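Local coordinates for fatty acid-binding protein 2 (Manduca sexta, PDB 1MDC), which binds fatty acids in a 1:1 molar ratio within the interior of a beta-barrel and serves lipid transport in the cytoplasm, at residues F70-G75 against V80-T85; H93-D98 against A102-E107; N51-T54 against A59-V62; L20-L25 against I117-W122; D27-A32 against A76-K81. One frame throughout, in Å; residues are numbered along the deposited sequence.

Contact 1 of 5, residues F70-G75 against V80-T85; sequences FDDVIG and VKSMYT. With SO4 (sulfate ion), chain B.
D72 and S82 lie on the same face of two antiparallel strands, and the D72 side chain illustrates how one polar group can tie a hairpin together. Its CB rests 4.1 Å from V80 CG2, over the hydrogen-bonded pair that D72 forms with V80. With CG anti to the backbone N (chi1 -165°), the carboxylate swings across to the partner strand. There D72 OD2 accepts a short bond, 2.6 Å, from S82 OG on the lone pair facing away from its sister oxygen. D72 OD2 also accepts a hydrogen bond from a water, 3.0 Å away, which in turn touches Y84 OH; D72 OD1 receives a weak bond from V73 N. S82 OG has H93 as a further partner, so through S82 the D72 carboxylate is linked to strand 90-97.

Beside this polar cluster, F70 lays one ring face over S82 CB, a CH-pi contact 4.2 Å from CB to the ring centroid, while F70 CZ reaches Y84 CE1 at 3.8 Å. On the other side of the sheet D71 OD1 and K81 NZ form a salt bridge of 3.0 Å, the amine standing 29° out of the carboxylate plane. I74, which touches the bound palmitate, packs CG1 on V80 CG2. Bonds between F70 and S82 and between D72 and V80 complete a beta hairpin of the fatty acid-binding protein barrel.

Contact 2 of 5, residues H93-D98 against A102-E107; sequences HVVKGD and ATFKKE. With SO4 (sulfate ion), chain B.
H93 and F104 face each other as a hydrogen-bonded pair, and so do V95 and A102; between them V94 and T103 form the non-hydrogen-bonded pair. The backbone bonds are nearly straight: H93 N to F104 O spans 2.9 Å and V95 N to A102 O 2.8 Å.

Apolar contacts gather on the face carrying H93 and F104. V95 crosses F104 at about a right angle and sets CG1 against the ring edge, 3.5 Å from F104 CE2, while V95 CG2 meets A102 CB at 3.8 Å. The H93 and F104 side chains lie side by side and point the same way, their ring planes inclined at 59°.

Ionic and polar contacts centre on a sulfate. H93 ND1 gives it an almost linear bond, 2.8 Å to O3, in the plane of the imidazole. K106 NZ reaches both O1 and O2 of the anion, and it is also bonded to Q40, a hexadecanoate-binding residue. Because H93 NE2 is bonded to S82 OG, both ring nitrogens are engaged and the imidazole is fixed in rotation; a positive charge on it would be consistent with the anion beside it. This is a barrel hairpin whose inward residues V95, A102 and K106 touch the bound palmitate.

Contact 3 of 5, residues N51-T54 against A59-V62; sequences NTST and AKTV. Unlike the reference sequence in segment 51-54: N51 (reference Ile). Unlike the reference sequence in segment 59-62: A59 (reference Glu), K60 (reference Arg).
N51 and V62 open the register of a beta hairpin at one edge of the barrel sheet, where strand 48-54 meets the outermost strand 60-64. The pair is closed by two backbone bonds, with N51 N at 2.9 Å from V62 O. The N51 side chain, extended away from its own amide nitrogen (chi1 -176°), projects from the same face as V62 toward Q40, a residue of the hexadecanoate site, and comes near the bound sulfate.

T52 follows on the opposite face as the partner of T61 in a non-hydrogen-bonded pair. Here the two chains come close, CA of T52 lying 4.2 Å from CA of T61, and T52 CA makes a C-H...O contact of 3.2 Å with K60 O. At this point the threonines meet through their hydroxyls.

S53 returns to the face of N51, pairing with K60: S53 N reaches K60 O at 2.9 Å, and K60 N answers to S53 O. The bent K60 chain leads away from this pair, so that its amine serves V73 O on strand 70-74, a polar link between the two outermost strands. T54 turns away; its OG1 is bonded to T39 on the adjoining strand, while CG2 stands 4.4 Å from A59 CB.

The side-chain bond of the hairpin belongs to the threonine pair: T52 OG1 and T61 OG1 are 2.7 Å apart, each hydroxyl lying beside its own backbone N.

Contact 4 of 5, residues L20-L25 against I117-W122; sequences LKSAGL and ITSSNW
The C-terminal end of lid helix 16-21 meets the turn between strands 112-119 and 122-131 through S22, which faces S119, N121 and W122. The helix finishes in a Schellman motif, G24 taking a positive phi of 68° as the chain reverses, and S22 lies in this last turn with its side chain directed at the barrel.

Two polar bonds cross the contact. N121 ND2 points at the carbonyl of S22, 2.9 Å from S22 O; that oxygen sits close to the amide plane and the donor approaches it nearly head-on. The same ND2 is also bonded to A99 O, so the amide joins the helix end to a second turn of the barrel. The other bond links hydroxyls: S119 OG donates to S22 OG at 3.0 Å, and S22 OG is bonded in turn to F19 O in the helix. S119 OG itself accepts from N121 N at 3.0 Å, forming an ST turn that sets N121 within range of S22. Between these bonds, S22 CB packs against W122 CB at 3.7 Å and N121 CB stands 4.1 Å away from S22 CB.

No charged group takes part. A directed chain of neutral donors and acceptors, from N121 N through both serine hydroxyls to F19 O, holds the S119 and S22 hydroxyls in one sense and probably helps to seat the helix end on the barrel.

Contact 5 of 5, residues D27-A32 against A76-K81; sequences DDKIQA and AGDSVK. Unlike the reference sequence in segment 76-81: D78 (reference Glu).
K29 and A76 bring helix 27-35 and the hairpin turn before strand 78-87 together with a separation of 6.6 Å between their CA atoms; the turn carries a G1 beta bulge in which G77 and D78 both face I74, and G77 adopts the positive phi of 89° that such a bulge uses.

K29 supplies nearly all of the helix side of the contact. Its CG lies beside the backbone N, anti to the carbonyl carbon, and from there the chain runs almost straight to the turn before bending at its final torsion. K29 CG lies 4.0 Å from A76 CB, so that the aliphatic part rests on the alanine methyl. Farther out, K29 CE comes to 3.2 Å of A76 O, and K29 NZ stands 3.4 Å from A76 O. The tip then meets the carboxylate of D78, which comes from the opposite direction: K29 NZ and D78 OD1 form a salt bridge at 3.2 Å, with a weak hydrogen bond. The other carboxylate oxygen, D78 OD2, accepts a long, bent bond from A76 N at 3.3 Å on its anti side, the donor lying 33° out of the plane. One carboxylate therefore receives a lysine from the helix and also contacts its own turn.

Around the bridge, L25, in the link between helices 16-21 and 27-35, packs on D78, and I30 turns toward helix 16-21. The lid helix is thus tied to the turn joining strands 70-74 and 78-87, a region that probably borders the fatty acid entrance, as in relatives of this family.

Overall arrangement
Contacts 1 and 2 are successive hairpins of one sheet, their centres 8 Å apart, linked by M83 O and V94 N at 2.9 Å and by the sulfate that both approach. Contact 3, centred about 13 Å from contact 1, forms the other edge of the sheet, and F70 CE2 packs on V62 CG1 at 4.2 Å between them. Contacts 4 and 5 fix the two lid helices to the barrel and touch through L25 and D78; contact 5 shares V80 and K81 with contact 1. Palmitate lies close to contacts 1, 2, 4 and 5: the side chains of I74, A102, S119 and D78 each come to about 4 Å from it.

Contact 1 of 5, residues F70-G75 against V80-T85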
# COMPACT_ATOMS: atom_id res chain seq x y z
N PHE A 70 5.96 -4.36 -12.45
CA PHE A 70 6.69 -5.56 -12.09
C PHE A 70 5.79 -6.56 -11.36
O PHE A 70 4.81 -6.17 -10.74
CB PHE A 70 7.86 -5.21 -11.20
CG PHE A 70 7.57 -4.49 -9.90
CD1 PHE A 70 7.29 -3.10 -9.89
CD2 PHE A 70 7.62 -5.15 -8.67
CE1 PHE A 70 7.06 -2.45 -8.69
CE2 PHE A 70 7.39 -4.50 -7.46
CZ PHE A 70 7.12 -3.12 -7.47
N ASP A 71 6.14 -7.85 -11.44
CA ASP A 71 5.40 -8.91 -10.78
C ASP A 71 5.69 -8.73 -9.31
O ASP A 71 6.82 -8.49 -8.89
CB ASP A 71 5.88 -10.27 -11.25
CG ASP A 71 5.65 -10.51 -12.69
OD1 ASP A 71 4.50 -10.14 -13.15
OD2 ASP A 71 6.48 -11.02 -13.36
N ASP A 72 4.65 -8.82 -8.50
CA ASP A 72 4.79 -8.62 -7.06
C ASP A 72 3.81 -9.42 -6.19
O ASP A 72 2.89 -10.03 -6.70
CB ASP A 72 4.49 -7.08 -6.90
CG ASP A 72 4.85 -6.31 -5.61
OD1 ASP A 72 5.70 -6.89 -4.82
OD2 ASP A 72 4.37 -5.24 -5.36
N VAL A 73 4.04 -9.40 -4.88
CA VAL A 73 3.22 -10.09 -3.91
C VAL A 73 2.98 -9.10 -2.78
O VAL A 73 3.93 -8.61 -2.18
CB VAL A 73 3.88 -11.33 -3.37
CG1 VAL A 73 2.89 -11.96 -2.40
CG2 VAL A 73 4.22 -12.31 -4.49
N ILE A 74 1.72 -8.77 -2.52
CA ILE A 74 1.38 -7.83 -1.46
C ILE A 74 0.30 -8.36 -0.52
O ILE A 74 -0.30 -9.42 -0.74
CB ILE A 74 0.86 -6.53 -2.12
CG1 ILE A 74 -0.37 -6.81 -2.92
CG2 ILE A 74 1.93 -5.89 -3.04
CD1 ILE A 74 -1.18 -5.53 -3.17
N GLY A 75 0.04 -7.61 0.54
CA GLY A 75 -0.98 -8.05 1.46
C GLY A 75 -0.62 -9.36 2.11
O GLY A 75 0.47 -9.53 2.61
N VAL A 80 0.20 -9.92 -7.74
CA VAL A 80 -0.30 -8.85 -8.60
C VAL A 80 0.81 -8.29 -9.50
O VAL A 80 1.96 -8.71 -9.43
CB VAL A 80 -0.76 -7.65 -7.69
CG1 VAL A 80 -1.86 -8.14 -6.71
CG2 VAL A 80 0.44 -7.06 -6.88
N LYS A 81 0.44 -7.35 -10.34
CA LYS A 81 1.37 -6.67 -11.21
C LYS A 81 1.34 -5.28 -10.51
O LYS A 81 0.26 -4.69 -10.38
CB LYS A 81 0.91 -6.49 -12.62
CG LYS A 81 2.03 -5.97 -13.44
CD LYS A 81 2.96 -7.11 -13.81
CE LYS A 81 2.96 -7.36 -15.29
NZ LYS A 81 3.49 -8.67 -15.61
N SER A 82 2.47 -4.74 -10.01
CA SER A 82 2.40 -3.43 -9.34
C SER A 82 3.10 -2.38 -10.19
O SER A 82 3.97 -2.70 -10.98
CB SER A 82 3.21 -3.45 -7.98
OG SER A 82 2.63 -4.09 -6.90
N MET A 83 2.73 -1.12 -10.02
CA MET A 83 3.37 -0.05 -10.75
C MET A 83 3.34 1.16 -9.84
O MET A 83 2.26 1.61 -9.46
CB MET A 83 2.80 0.29 -12.15
CG MET A 83 3.74 1.14 -12.97
SD MET A 83 3.13 2.81 -12.90
CE MET A 83 2.19 2.85 -14.37
N TYR A 84 4.49 1.70 -9.44
CA TYR A 84 4.42 2.86 -8.60
C TYR A 84 4.91 4.05 -9.41
O TYR A 84 5.80 3.90 -10.23
CB TYR A 84 5.41 2.80 -7.45
CG TYR A 84 5.20 1.82 -6.33
CD1 TYR A 84 5.43 0.45 -6.53
CD2 TYR A 84 4.77 2.29 -5.08
CE1 TYR A 84 5.25 -0.42 -5.47
CE2 TYR A 84 4.56 1.43 -4.04
CZ TYR A 84 4.82 0.05 -4.24
OH TYR A 84 4.66 -0.83 -3.19
N THR A 85 4.31 5.21 -9.17
CA THR A 85 4.63 6.51 -9.79
C THR A 85 5.01 7.35 -8.58
O THR A 85 4.18 7.47 -7.67
CB THR A 85 3.40 7.18 -10.41
OG1 THR A 85 3.12 6.40 -11.56
CG2 THR A 85 3.85 8.54 -10.86
S SO4 B . 2.29 0.29 -0.59
O1 SO4 B . 3.32 1.02 -1.33
O2 SO4 B . 2.15 0.86 0.73
O3 SO4 B . 0.99 0.40 -1.25
O4 SO4 B . 2.71 -1.14 -0.47
O HOH W 1 5.04 -3.32 -3.20

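Contact 2 of 5, residues H93-D98 against A102-E107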
# COMPACT_ATOMS: atom_id res chain seq x y z
N HIS A 93 0.37 3.89 -6.19
CA HIS A 93 0.65 2.50 -6.50
C HIS A 93 -0.56 1.92 -7.18
O HIS A 93 -1.60 1.90 -6.54
CB HIS A 93 0.76 1.80 -5.14
CG HIS A 93 1.20 0.38 -5.13
ND1 HIS A 93 1.43 -0.34 -3.89
CD2 HIS A 93 1.44 -0.43 -6.16
CE1 HIS A 93 1.84 -1.54 -4.26
NE2 HIS A 93 1.84 -1.66 -5.58
N VAL A 94 -0.42 1.49 -8.43
CA VAL A 94 -1.54 0.92 -9.15
C VAL A 94 -1.31 -0.56 -9.12
O VAL A 94 -0.19 -0.98 -9.40
CB VAL A 94 -1.66 1.37 -10.60
CG1 VAL A 94 -2.88 0.71 -11.30
CG2 VAL A 94 -1.64 2.88 -10.68
N VAL A 95 -2.33 -1.36 -8.77
CA VAL A 95 -2.06 -2.79 -8.75
C VAL A 95 -3.09 -3.51 -9.57
O VAL A 95 -4.25 -3.14 -9.49
CB VAL A 95 -2.01 -3.38 -7.33
CG1 VAL A 95 -1.01 -2.65 -6.43
CG2 VAL A 95 -3.37 -3.26 -6.71
N LYS A 96 -2.66 -4.50 -10.35
CA LYS A 96 -3.61 -5.26 -11.19
C LYS A 96 -3.60 -6.71 -10.74
O LYS A 96 -2.55 -7.32 -10.74
CB LYS A 96 -3.32 -5.14 -12.75
CG LYS A 96 -4.05 -6.13 -13.66
CD LYS A 96 -5.44 -6.47 -13.20
CE LYS A 96 -5.99 -7.48 -14.15
NZ LYS A 96 -7.42 -7.65 -13.97
N GLY A 97 -4.73 -7.26 -10.35
CA GLY A 97 -4.72 -8.65 -9.91
C GLY A 97 -5.83 -9.40 -10.59
O GLY A 97 -6.52 -8.84 -11.43
N ASP A 98 -6.04 -10.66 -10.27
CA ASP A 98 -7.12 -11.39 -10.93
C ASP A 98 -8.48 -10.76 -10.65
O ASP A 98 -9.39 -10.76 -11.50
CB ASP A 98 -7.32 -12.77 -10.26
CG ASP A 98 -6.29 -13.79 -10.47
OD1 ASP A 98 -5.95 -13.91 -11.74
OD2 ASP A 98 -5.86 -14.45 -9.54
N ALA A 102 -6.69 -1.81 -8.47
CA ALA A 102 -6.91 -0.97 -7.32
C ALA A 102 -5.83 0.11 -7.37
O ALA A 102 -4.75 -0.10 -7.95
CB ALA A 102 -6.78 -1.71 -6.01
N THR A 103 -6.14 1.27 -6.75
CA THR A 103 -5.21 2.40 -6.70
C THR A 103 -4.99 2.79 -5.26
O THR A 103 -5.93 2.96 -4.51
CB THR A 103 -5.82 3.60 -7.49
OG1 THR A 103 -5.85 3.22 -8.84
CG2 THR A 103 -4.93 4.82 -7.39
N PHE A 104 -3.75 2.91 -4.86
CA PHE A 104 -3.45 3.31 -3.49
C PHE A 104 -2.68 4.62 -3.65
O PHE A 104 -1.54 4.60 -4.10
CB PHE A 104 -2.55 2.32 -2.75
CG PHE A 104 -3.06 0.89 -2.82
CD1 PHE A 104 -4.10 0.47 -2.06
CD2 PHE A 104 -2.41 -0.02 -3.68
CE1 PHE A 104 -4.55 -0.87 -2.15
CE2 PHE A 104 -2.83 -1.34 -3.76
CZ PHE A 104 -3.91 -1.75 -3.00
N LYS A 105 -3.32 5.76 -3.32
CA LYS A 105 -2.72 7.10 -3.43
C LYS A 105 -2.09 7.45 -2.08
O LYS A 105 -2.80 7.61 -1.08
CB LYS A 105 -3.75 8.11 -3.98
CG LYS A 105 -3.16 9.50 -4.37
CD LYS A 105 -4.29 10.49 -4.74
CE LYS A 105 -4.15 12.02 -4.54
NZ LYS A 105 -4.52 12.80 -5.73
N LYS A 106 -0.75 7.53 -2.04
CA LYS A 106 -0.06 7.81 -0.79
C LYS A 106 0.43 9.24 -0.75
O LYS A 106 1.29 9.61 -1.52
CB LYS A 106 1.12 6.87 -0.70
CG LYS A 106 0.72 5.44 -1.01
CD LYS A 106 1.82 4.35 -0.93
CE LYS A 106 2.56 4.21 0.38
NZ LYS A 106 3.65 3.19 0.28
N GLU A 107 -0.13 10.04 0.13
CA GLU A 107 0.25 11.44 0.24
C GLU A 107 0.98 11.72 1.52
O GLU A 107 0.44 11.55 2.61
CB GLU A 107 -1.01 12.33 0.12
CG GLU A 107 -1.69 12.28 -1.26
CD GLU A 107 -2.96 13.10 -1.26
OE1 GLU A 107 -3.99 12.72 -0.74
OE2 GLU A 107 -2.84 14.28 -1.79
S SO4 B . 2.29 0.29 -0.59
O1 SO4 B . 3.32 1.02 -1.33
O2 SO4 B . 2.15 0.86 0.73
O3 SO4 B . 0.99 0.40 -1.25
O4 SO4 B . 2.71 -1.14 -0.47

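Contact 3 of 5, residues N51-T54 against A59-V62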
# COMPACT_ATOMS: atom_id res chain seq x y z
N ASN A 51 11.15 0.14 -0.49
CA ASN A 51 10.08 0.24 0.48
C ASN A 51 10.21 -0.92 1.43
O ASN A 51 10.25 -2.07 1.01
CB ASN A 51 8.75 0.14 -0.33
CG ASN A 51 7.46 0.29 0.38
OD1 ASN A 51 6.40 -0.20 -0.08
ND2 ASN A 51 7.53 1.00 1.48
N THR A 52 10.32 -0.62 2.71
CA THR A 52 10.45 -1.64 3.73
C THR A 52 9.14 -1.64 4.51
O THR A 52 8.74 -0.60 5.02
CB THR A 52 11.55 -1.38 4.75
OG1 THR A 52 12.79 -1.46 4.11
CG2 THR A 52 11.44 -2.47 5.84
N SER A 53 8.48 -2.80 4.60
CA SER A 53 7.20 -2.94 5.30
C SER A 53 7.29 -4.08 6.35
O SER A 53 8.02 -5.04 6.14
CB SER A 53 6.06 -3.25 4.34
OG SER A 53 6.34 -4.48 3.71
N THR A 54 6.52 -3.93 7.45
CA THR A 54 6.45 -4.93 8.52
C THR A 54 4.96 -5.18 8.73
O THR A 54 4.11 -4.40 8.27
CB THR A 54 6.94 -4.42 9.91
OG1 THR A 54 6.18 -3.26 10.36
CG2 THR A 54 8.40 -3.98 9.84
N ALA A 59 7.99 -9.07 7.35
CA ALA A 59 8.94 -8.01 7.00
C ALA A 59 9.64 -8.22 5.64
O ALA A 59 10.17 -9.29 5.34
CB ALA A 59 9.94 -7.72 8.13
N LYS A 60 9.63 -7.16 4.81
CA LYS A 60 10.25 -7.20 3.48
C LYS A 60 10.69 -5.83 2.97
O LYS A 60 10.10 -4.81 3.33
CB LYS A 60 9.44 -7.87 2.38
CG LYS A 60 8.09 -7.28 2.09
CD LYS A 60 7.11 -8.43 1.86
CE LYS A 60 5.97 -8.14 0.90
NZ LYS A 60 5.05 -9.30 0.75
N THR A 61 11.72 -5.86 2.12
CA THR A 61 12.26 -4.68 1.49
C THR A 61 12.29 -4.89 -0.01
O THR A 61 13.05 -5.73 -0.47
CB THR A 61 13.60 -4.27 2.01
OG1 THR A 61 13.50 -3.99 3.40
CG2 THR A 61 14.02 -2.99 1.29
N VAL A 62 11.46 -4.16 -0.77
CA VAL A 62 11.40 -4.30 -2.22
C VAL A 62 11.84 -3.01 -2.93
O VAL A 62 11.56 -1.91 -2.46
CB VAL A 62 9.96 -4.60 -2.56
CG1 VAL A 62 9.85 -4.83 -4.04
CG2 VAL A 62 9.60 -5.87 -1.78

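Contact 4 of 5, residues L20-L25 against I117-W122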
# COMPACT_ATOMS: atom_id res chain seq x y z
N LEU A 20 -11.50 -4.68 1.09
CA LEU A 20 -10.99 -6.05 0.98
C LEU A 20 -12.05 -7.01 0.46
O LEU A 20 -11.75 -7.98 -0.24
CB LEU A 20 -10.47 -6.50 2.30
CG LEU A 20 -9.24 -5.69 2.73
CD1 LEU A 20 -8.92 -6.02 4.16
CD2 LEU A 20 -8.03 -6.02 1.89
N LYS A 21 -13.31 -6.73 0.81
CA LYS A 21 -14.41 -7.59 0.35
C LYS A 21 -14.51 -7.49 -1.16
O LYS A 21 -14.70 -8.45 -1.89
CB LYS A 21 -15.77 -7.31 1.00
CG LYS A 21 -15.81 -7.76 2.46
CD LYS A 21 -17.02 -7.13 3.16
CE LYS A 21 -17.37 -7.71 4.49
NZ LYS A 21 -18.03 -6.69 5.32
N SER A 22 -14.38 -6.29 -1.66
CA SER A 22 -14.46 -6.05 -3.08
C SER A 22 -13.33 -6.71 -3.83
O SER A 22 -13.36 -6.81 -5.06
CB SER A 22 -14.47 -4.53 -3.34
OG SER A 22 -13.09 -4.03 -3.46
N ALA A 23 -12.33 -7.15 -3.07
CA ALA A 23 -11.18 -7.79 -3.67
C ALA A 23 -11.34 -9.32 -3.72
O ALA A 23 -10.49 -10.05 -4.27
CB ALA A 23 -9.85 -7.30 -3.12
N GLY A 24 -12.44 -9.81 -3.15
CA GLY A 24 -12.72 -11.24 -3.14
C GLY A 24 -11.75 -12.06 -2.28
O GLY A 24 -11.52 -13.24 -2.54
N LEU A 25 -11.18 -11.46 -1.25
CA LEU A 25 -10.27 -12.24 -0.43
C LEU A 25 -11.05 -13.12 0.53
O LEU A 25 -12.20 -12.85 0.86
CB LEU A 25 -9.42 -11.33 0.49
CG LEU A 25 -8.58 -10.26 -0.22
CD1 LEU A 25 -7.55 -9.71 0.73
CD2 LEU A 25 -7.83 -10.76 -1.43
N ILE A 117 -7.61 4.65 -0.96
CA ILE A 117 -7.71 3.49 -1.81
C ILE A 117 -9.02 3.36 -2.52
O ILE A 117 -10.06 3.50 -1.88
CB ILE A 117 -7.66 2.36 -0.75
CG1 ILE A 117 -6.35 2.42 0.06
CG2 ILE A 117 -7.70 1.08 -1.55
CD1 ILE A 117 -6.24 1.39 1.20
N THR A 118 -8.96 3.11 -3.82
CA THR A 118 -10.13 2.94 -4.66
C THR A 118 -9.99 1.59 -5.37
O THR A 118 -8.88 1.09 -5.54
CB THR A 118 -10.41 4.10 -5.58
OG1 THR A 118 -9.23 4.41 -6.27
CG2 THR A 118 -10.93 5.31 -4.80
N SER A 119 -11.11 0.96 -5.77
CA SER A 119 -11.09 -0.36 -6.42
C SER A 119 -11.99 -0.41 -7.63
O SER A 119 -12.96 0.33 -7.71
CB SER A 119 -11.76 -1.21 -5.34
OG SER A 119 -12.34 -2.37 -5.82
N SER A 120 -11.71 -1.27 -8.59
CA SER A 120 -12.59 -1.28 -9.74
C SER A 120 -13.87 -2.08 -9.44
O SER A 120 -14.79 -2.12 -10.25
CB SER A 120 -11.90 -1.90 -10.96
OG SER A 120 -11.46 -3.21 -10.60
N ASN A 121 -13.97 -2.71 -8.27
CA ASN A 121 -15.18 -3.47 -7.99
C ASN A 121 -16.15 -2.88 -6.99
O ASN A 121 -17.14 -3.53 -6.66
CB ASN A 121 -14.74 -4.81 -7.39
CG ASN A 121 -14.02 -5.68 -8.42
OD1 ASN A 121 -14.17 -5.50 -9.63
ND2 ASN A 121 -13.24 -6.63 -7.95
N TRP A 122 -15.88 -1.67 -6.51
CA TRP A 122 -16.72 -1.04 -5.53
C TRP A 122 -16.63 0.43 -5.66
O TRP A 122 -15.65 0.92 -6.14
CB TRP A 122 -15.91 -1.29 -4.26
CG TRP A 122 -16.60 -0.90 -3.04
CD1 TRP A 122 -17.94 -0.92 -2.81
CD2 TRP A 122 -15.99 -0.41 -1.87
NE1 TRP A 122 -18.20 -0.49 -1.54
CE2 TRP A 122 -17.00 -0.17 -0.95
CE3 TRP A 122 -14.69 -0.16 -1.55
CZ2 TRP A 122 -16.74 0.32 0.30
CZ3 TRP A 122 -14.44 0.32 -0.30
CH2 TRP A 122 -15.46 0.55 0.60

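Contact 5 of 5, residues D27-A32 against A76-K81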
# COMPACT_ATOMS: atom_id res chain seq x y z
N ASP A 27 -12.28 -14.85 4.06
CA ASP A 27 -12.55 -14.28 5.37
C ASP A 27 -11.34 -14.29 6.31
O ASP A 27 -11.12 -13.37 7.07
CB ASP A 27 -13.83 -14.88 6.05
CG ASP A 27 -15.12 -14.60 5.29
OD1 ASP A 27 -14.98 -13.58 4.46
OD2 ASP A 27 -16.18 -15.26 5.41
N ASP A 28 -10.54 -15.34 6.28
CA ASP A 28 -9.41 -15.34 7.18
C ASP A 28 -8.36 -14.30 6.80
O ASP A 28 -7.68 -13.74 7.67
CB ASP A 28 -8.65 -16.64 7.10
CG ASP A 28 -9.29 -17.72 7.87
OD1 ASP A 28 -10.29 -17.35 8.63
OD2 ASP A 28 -8.93 -18.84 7.78
N LYS A 29 -8.20 -14.07 5.49
CA LYS A 29 -7.22 -13.09 5.03
C LYS A 29 -7.72 -11.71 5.37
O LYS A 29 -6.95 -10.81 5.74
CB LYS A 29 -6.93 -13.11 3.55
CG LYS A 29 -5.82 -14.08 3.25
CD LYS A 29 -5.85 -14.41 1.78
CE LYS A 29 -4.62 -15.09 1.19
NZ LYS A 29 -4.39 -14.69 -0.22
N ILE A 30 -9.02 -11.55 5.24
CA ILE A 30 -9.62 -10.29 5.55
C ILE A 30 -9.43 -9.98 7.03
O ILE A 30 -9.05 -8.88 7.40
CB ILE A 30 -11.06 -10.26 5.13
CG1 ILE A 30 -11.16 -10.11 3.63
CG2 ILE A 30 -11.75 -9.11 5.83
CD1 ILE A 30 -12.64 -10.08 3.12
N GLN A 31 -9.66 -10.94 7.89
CA GLN A 31 -9.49 -10.73 9.32
C GLN A 31 -8.04 -10.39 9.69
O GLN A 31 -7.75 -9.52 10.51
CB GLN A 31 -10.02 -11.98 10.13
CG GLN A 31 -9.91 -11.92 11.69
CD GLN A 31 -10.30 -13.24 12.39
OE1 GLN A 31 -9.85 -14.34 12.02
NE2 GLN A 31 -11.14 -13.15 13.41
N ALA A 32 -7.10 -11.10 9.08
CA ALA A 32 -5.72 -10.84 9.37
C ALA A 32 -5.34 -9.45 8.91
O ALA A 32 -4.68 -8.69 9.62
CB ALA A 32 -4.83 -11.92 8.74
N ALA A 76 -1.55 -10.27 2.10
CA ALA A 76 -1.29 -11.54 2.71
C ALA A 76 -1.08 -12.59 1.67
O ALA A 76 -1.79 -13.58 1.63
CB ALA A 76 -2.48 -11.90 3.60
N GLY A 77 -0.11 -12.35 0.82
CA GLY A 77 0.26 -13.26 -0.25
C GLY A 77 -0.44 -13.13 -1.59
O GLY A 77 -0.42 -14.11 -2.34
N ASP A 78 -1.03 -11.98 -1.91
CA ASP A 78 -1.74 -11.79 -3.17
C ASP A 78 -0.80 -11.48 -4.32
O ASP A 78 0.00 -10.58 -4.19
CB ASP A 78 -2.79 -10.67 -2.93
CG ASP A 78 -3.63 -10.99 -1.66
OD1 ASP A 78 -4.49 -11.93 -1.89
OD2 ASP A 78 -3.50 -10.49 -0.52
N SER A 79 -0.94 -12.22 -5.41
CA SER A 79 -0.09 -12.02 -6.59
C SER A 79 -0.61 -10.91 -7.45
O SER A 79 -1.75 -10.95 -7.86
CB SER A 79 -0.03 -13.25 -7.52
OG SER A 79 0.46 -14.35 -6.73
N VAL A 80 0.20 -9.92 -7.74
CA VAL A 80 -0.30 -8.85 -8.60
C VAL A 80 0.81 -8.29 -9.50
O VAL A 80 1.96 -8.71 -9.43
CB VAL A 80 -0.76 -7.65 -7.69
CG1 VAL A 80 -1.86 -8.14 -6.71
CG2 VAL A 80 0.44 -7.06 -6.88
N LYS A 81 0.44 -7.35 -10.34
CA LYS A 81 1.37 -6.67 -11.21
C LYS A 81 1.34 -5.28 -10.51
O LYS A 81 0.26 -4.69 -10.38
CB LYS A 81 0.91 -6.49 -12.62
CG LYS A 81 2.03 -5.97 -13.44
CD LYS A 81 2.96 -7.11 -13.81
CE LYS A 81 2.96 -7.36 -15.29
NZ LYS A 81 3.49 -8.67 -15.61